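Local coordinates for protein S12 family peptidase (Streptomyces sp. 82F2, PDB 3WWX) that hydrolyses amide bonds D-stereospecifically, probably by a serine mechanism as in other S12 peptidases with a beta-lactamase-like fold, at residues 251-256 with 314-320. Residues are numbered along the deposited sequence; the frame is centred on the assembly and turned at random.
Sequences YRALLQ and VTRDGGH
A helix-on-hairpin contact joins the last turn of helix 244-255, through Arg252 and Leu255, and the following Gln256 to the loop between the antiparallel strands 308-315 and 320-326. It sits at the end of the central antiparallel sheet of a beta-lactamase-like domain, its centre about 17 Å from the centre of the chain, and is part apolar and part polar. Leu255 and Val314 form the apolar part, sliding past each other in opposite directions, with Leu255 CG 3.6 Å from Val314 CG1. Val314 CG1 sits between its backbone N and carbonyl carbon (chi1 68°), and this methyl meets both CG and CD2 of the leucine. Arg316 crosses Leu255 at about a right angle and lays its CD 3.9 Å from Leu255 CD1. The polar part is made by Gly318 and Gly319, where the turn leads into strand 320-326. Gln256 NE2 donates to Gly318 O at 3.1 Å, coming from above the carbonyl plane. The bend of Arg252 at chi3 (76°) folds its guanidinium back over this oxygen. Gly318 O lies over the centre of one face, 3.3 Å from Arg252 CZ. Gly319 O is near the guanidinium plane, at its edge, and takes weak, bent hydrogen bonds from Arg252 NH1 and NH2, both at 3.1 Å. Gly318, with positive phi (74°), lets the loop lie close against the helix end, Arg252 CA to Gly318 CA 4.3 Å. A type I turn from Thr315 to Gly318 and an Asx turn, in which Asp317 OD1 accepts from Gly319 N, shape the loop. Arg252 NH1 also bonds Ser321 OG and, weakly, Arg30 O of strand 24-31, NH2 weakly bonds Gly32 O just after it, and Gln256 OE1 accepts from Arg258 NE. Around this junction, Leu255 and Arg316 touch Trp299 of strand 297-305, Arg316 reaches Leu265 of helix 262-268, and Tyr251 OH is hydrogen-bonded to Thr57 on helix 55-68.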
ATOM      1  N   TYR A 251       5.208 -10.609  -2.217  1.00  9.59           N
ATOM      2  CA  TYR A 251       5.424 -10.077  -3.559  1.00  9.39           C
ATOM      3  C   TYR A 251       6.113 -11.096  -4.481  1.00  9.52           C
ATOM      4  O   TYR A 251       5.796 -11.160  -5.672  1.00 10.49           O
ATOM      5  CB  TYR A 251       6.182  -8.738  -3.521  1.00  9.71           C
ATOM      6  CG  TYR A 251       5.267  -7.561  -3.198  1.00  8.41           C
ATOM      7  CD1 TYR A 251       4.521  -6.940  -4.188  1.00  8.52           C
ATOM      8  CD2 TYR A 251       5.165  -7.081  -1.911  1.00 10.48           C
ATOM      9  CE1 TYR A 251       3.676  -5.877  -3.902  1.00 10.49           C
ATOM     10  CE2 TYR A 251       4.301  -6.023  -1.610  1.00  9.92           C
ATOM     11  CZ  TYR A 251       3.581  -5.428  -2.613  1.00  8.56           C
ATOM     12  OH  TYR A 251       2.753  -4.391  -2.268  1.00  9.82           O
ATOM     13  N   ARG A 252       7.012 -11.910  -3.938  1.00 10.53           N
ATOM     14  CA  ARG A 252       7.619 -12.981  -4.738  1.00 10.82           C
ATOM     15  C   ARG A 252       6.540 -13.955  -5.203  1.00 10.96           C
ATOM     16  O   ARG A 252       6.451 -14.258  -6.394  1.00 11.22           O
ATOM     17  CB  ARG A 252       8.681 -13.734  -3.934  1.00 10.74           C
ATOM     18  CG  ARG A 252       9.918 -12.903  -3.573  1.00 12.65           C
ATOM     19  CD  ARG A 252      10.866 -13.667  -2.641  1.00 12.06           C
ATOM     20  NE  ARG A 252      11.623 -14.673  -3.379  1.00 12.15           N
ATOM     21  CZ  ARG A 252      12.780 -14.449  -3.986  1.00 14.09           C
ATOM     22  NH1 ARG A 252      13.382 -13.271  -3.895  1.00 13.87           N
ATOM     23  NH2 ARG A 252      13.343 -15.433  -4.674  1.00 13.72           N
ATOM     24  N   ALA A 253       5.711 -14.440  -4.285  1.00 10.84           N
ATOM     25  CA  ALA A 253       4.639 -15.367  -4.662  1.00 10.38           C
ATOM     26  C   ALA A 253       3.699 -14.748  -5.672  1.00 11.25           C
ATOM     27  O   ALA A 253       3.247 -15.402  -6.612  1.00 12.11           O
ATOM     28  CB  ALA A 253       3.868 -15.826  -3.445  1.00 10.63           C
ATOM     29  N   LEU A 254       3.373 -13.480  -5.472  1.00  9.96           N
ATOM     30  CA  LEU A 254       2.480 -12.797  -6.381  1.00  9.88           C
ATOM     31  C   LEU A 254       3.026 -12.723  -7.804  1.00 11.40           C
ATOM     32  O   LEU A 254       2.359 -13.137  -8.759  1.00 11.01           O
ATOM     33  CB  LEU A 254       2.224 -11.379  -5.884  1.00  9.73           C
ATOM     34  CG  LEU A 254       1.241 -10.549  -6.723  1.00 10.05           C
ATOM     35  CD1 LEU A 254      -0.153 -11.126  -6.674  1.00 12.60           C
ATOM     36  CD2 LEU A 254       1.210  -9.112  -6.180  1.00 10.29           C
ATOM     37  N   LEU A 255       4.229 -12.202  -7.969  1.00 10.54           N
ATOM     38  CA  LEU A 255       4.788 -12.037  -9.312  1.00 10.37           C
ATOM     39  C   LEU A 255       5.154 -13.368  -9.962  1.00 12.79           C
ATOM     40  O   LEU A 255       5.207 -13.472 -11.191  1.00 13.22           O
ATOM     41  CB  LEU A 255       5.986 -11.067  -9.312  1.00 12.33           C
ATOM     42  CG  LEU A 255       5.627  -9.574  -9.442  1.00 12.62           C
ATOM     43  CD1 LEU A 255       4.965  -9.258 -10.769  1.00 12.79           C
ATOM     44  CD2 LEU A 255       4.766  -9.104  -8.287  1.00 11.40           C
ATOM     45  N   GLN A 256       5.368 -14.384  -9.140  1.00 11.16           N
ATOM     46  CA  GLN A 256       5.592 -15.745  -9.636  1.00 11.94           C
ATOM     47  C   GLN A 256       4.314 -16.436 -10.095  1.00 14.00           C
ATOM     48  O   GLN A 256       4.387 -17.531 -10.668  1.00 15.46           O
ATOM     49  CB  GLN A 256       6.254 -16.597  -8.557  1.00 12.60           C
ATOM     50  CG  GLN A 256       7.708 -16.253  -8.288  1.00 12.54           C
ATOM     51  CD  GLN A 256       8.244 -16.851  -7.008  1.00 13.92           C
ATOM     52  OE1 GLN A 256       7.644 -17.745  -6.429  1.00 14.01           O
ATOM     53  NE2 GLN A 256       9.385 -16.357  -6.560  1.00 14.56           N
ATOM     54  N   VAL A 314       9.939  -6.289  -6.251  1.00  8.96           N
ATOM     55  CA  VAL A 314      10.477  -7.530  -6.774  1.00  9.43           C
ATOM     56  C   VAL A 314      10.689  -7.422  -8.280  1.00  9.90           C
ATOM     57  O   VAL A 314       9.992  -6.670  -8.961  1.00 11.35           O
ATOM     58  CB  VAL A 314       9.558  -8.700  -6.421  1.00 10.04           C
ATOM     59  CG1 VAL A 314       8.211  -8.642  -7.157  1.00 10.08           C
ATOM     60  CG2 VAL A 314      10.251 -10.005  -6.623  1.00 14.82           C
ATOM     61  N   THR A 315      11.634  -8.193  -8.819  1.00  9.70           N
ATOM     62  CA  THR A 315      11.735  -8.297 -10.271  1.00  9.91           C
ATOM     63  C   THR A 315      10.523  -9.058 -10.813  1.00 10.64           C
ATOM     64  O   THR A 315       9.796  -9.704 -10.065  1.00 11.24           O
ATOM     65  CB  THR A 315      13.066  -8.961 -10.671  1.00 11.99           C
ATOM     66  OG1 THR A 315      13.216 -10.157  -9.900  1.00 11.50           O
ATOM     67  CG2 THR A 315      14.228  -8.024 -10.362  1.00 12.38           C
ATOM     68  N   ARG A 316      10.291  -8.983 -12.119  1.00 11.79           N
ATOM     69  CA  ARG A 316       9.053  -9.496 -12.691  1.00 11.79           C
ATOM     70  C   ARG A 316       8.852 -10.997 -12.504  1.00 12.87           C
ATOM     71  O   ARG A 316       7.711 -11.461 -12.392  1.00 14.00           O
ATOM     72  CB  ARG A 316       8.992  -9.154 -14.182  1.00 14.91           C
ATOM     73  CG  ARG A 316       7.772  -9.681 -14.920  1.00 14.98           C
ATOM     74  CD  ARG A 316       6.470  -9.169 -14.356  1.00 16.02           C
ATOM     75  NE  ARG A 316       5.317  -9.732 -15.061  1.00 18.63           N
ATOM     76  CZ  ARG A 316       4.774 -10.911 -14.776  1.00 16.34           C
ATOM     77  NH1 ARG A 316       5.263 -11.656 -13.791  1.00 17.29           N
ATOM     78  NH2 ARG A 316       3.742 -11.358 -15.485  1.00 21.10           N
ATOM     79  N   ASP A 317       9.941 -11.757 -12.483  1.00 14.28           N
ATOM     80  CA  ASP A 317       9.812 -13.188 -12.279  1.00 15.84           C
ATOM     81  C   ASP A 317       9.801 -13.551 -10.805  1.00 14.41           C
ATOM     82  O   ASP A 317       9.757 -14.737 -10.467  1.00 16.63           O
ATOM     83  CB  ASP A 317      10.893 -13.972 -13.034  1.00 15.33           C
ATOM     84  CG  ASP A 317      12.290 -13.742 -12.512  1.00 19.43           C
ATOM     85  OD1 ASP A 317      12.500 -12.991 -11.544  1.00 15.45           O
ATOM     86  OD2 ASP A 317      13.218 -14.361 -13.082  1.00 20.39           O
ATOM     87  N   GLY A 318       9.803 -12.548  -9.919  1.00 11.67           N
ATOM     88  CA  GLY A 318       9.768 -12.812  -8.500  1.00 12.43           C
ATOM     89  C   GLY A 318      11.058 -13.332  -7.882  1.00 12.25           C
ATOM     90  O   GLY A 318      11.075 -13.777  -6.727  1.00 14.80           O
ATOM     91  N   GLY A 319      12.167 -13.226  -8.613  1.00 11.80           N
ATOM     92  CA  GLY A 319      13.400 -13.842  -8.171  1.00 11.56           C
ATOM     93  C   GLY A 319      14.255 -13.018  -7.232  1.00 10.80           C
ATOM     94  O   GLY A 319      15.036 -13.563  -6.458  1.00 11.97           O
ATOM     95  N   HIS A 320      14.117 -11.698  -7.321  1.00 11.53           N
ATOM     96  CA  HIS A 320      14.920 -10.771  -6.539  1.00 10.41           C
ATOM     97  C   HIS A 320      13.946  -9.826  -5.840  1.00 11.45           C
ATOM     98  O   HIS A 320      13.217  -9.099  -6.503  1.00 11.54           O
ATOM     99  CB  HIS A 320      15.869  -9.984  -7.444  1.00 10.91           C
ATOM    100  CG  HIS A 320      16.756  -9.024  -6.715  1.00 10.53           C
ATOM    101  ND1 HIS A 320      17.620  -8.167  -7.368  1.00 11.91           N
ATOM    102  CD2 HIS A 320      16.920  -8.789  -5.391  1.00 12.17           C
ATOM    103  CE1 HIS A 320      18.262  -7.438  -6.478  1.00 11.91           C
ATOM    104  NE2 HIS A 320      17.861  -7.792  -5.272  1.00 11.90           N
TER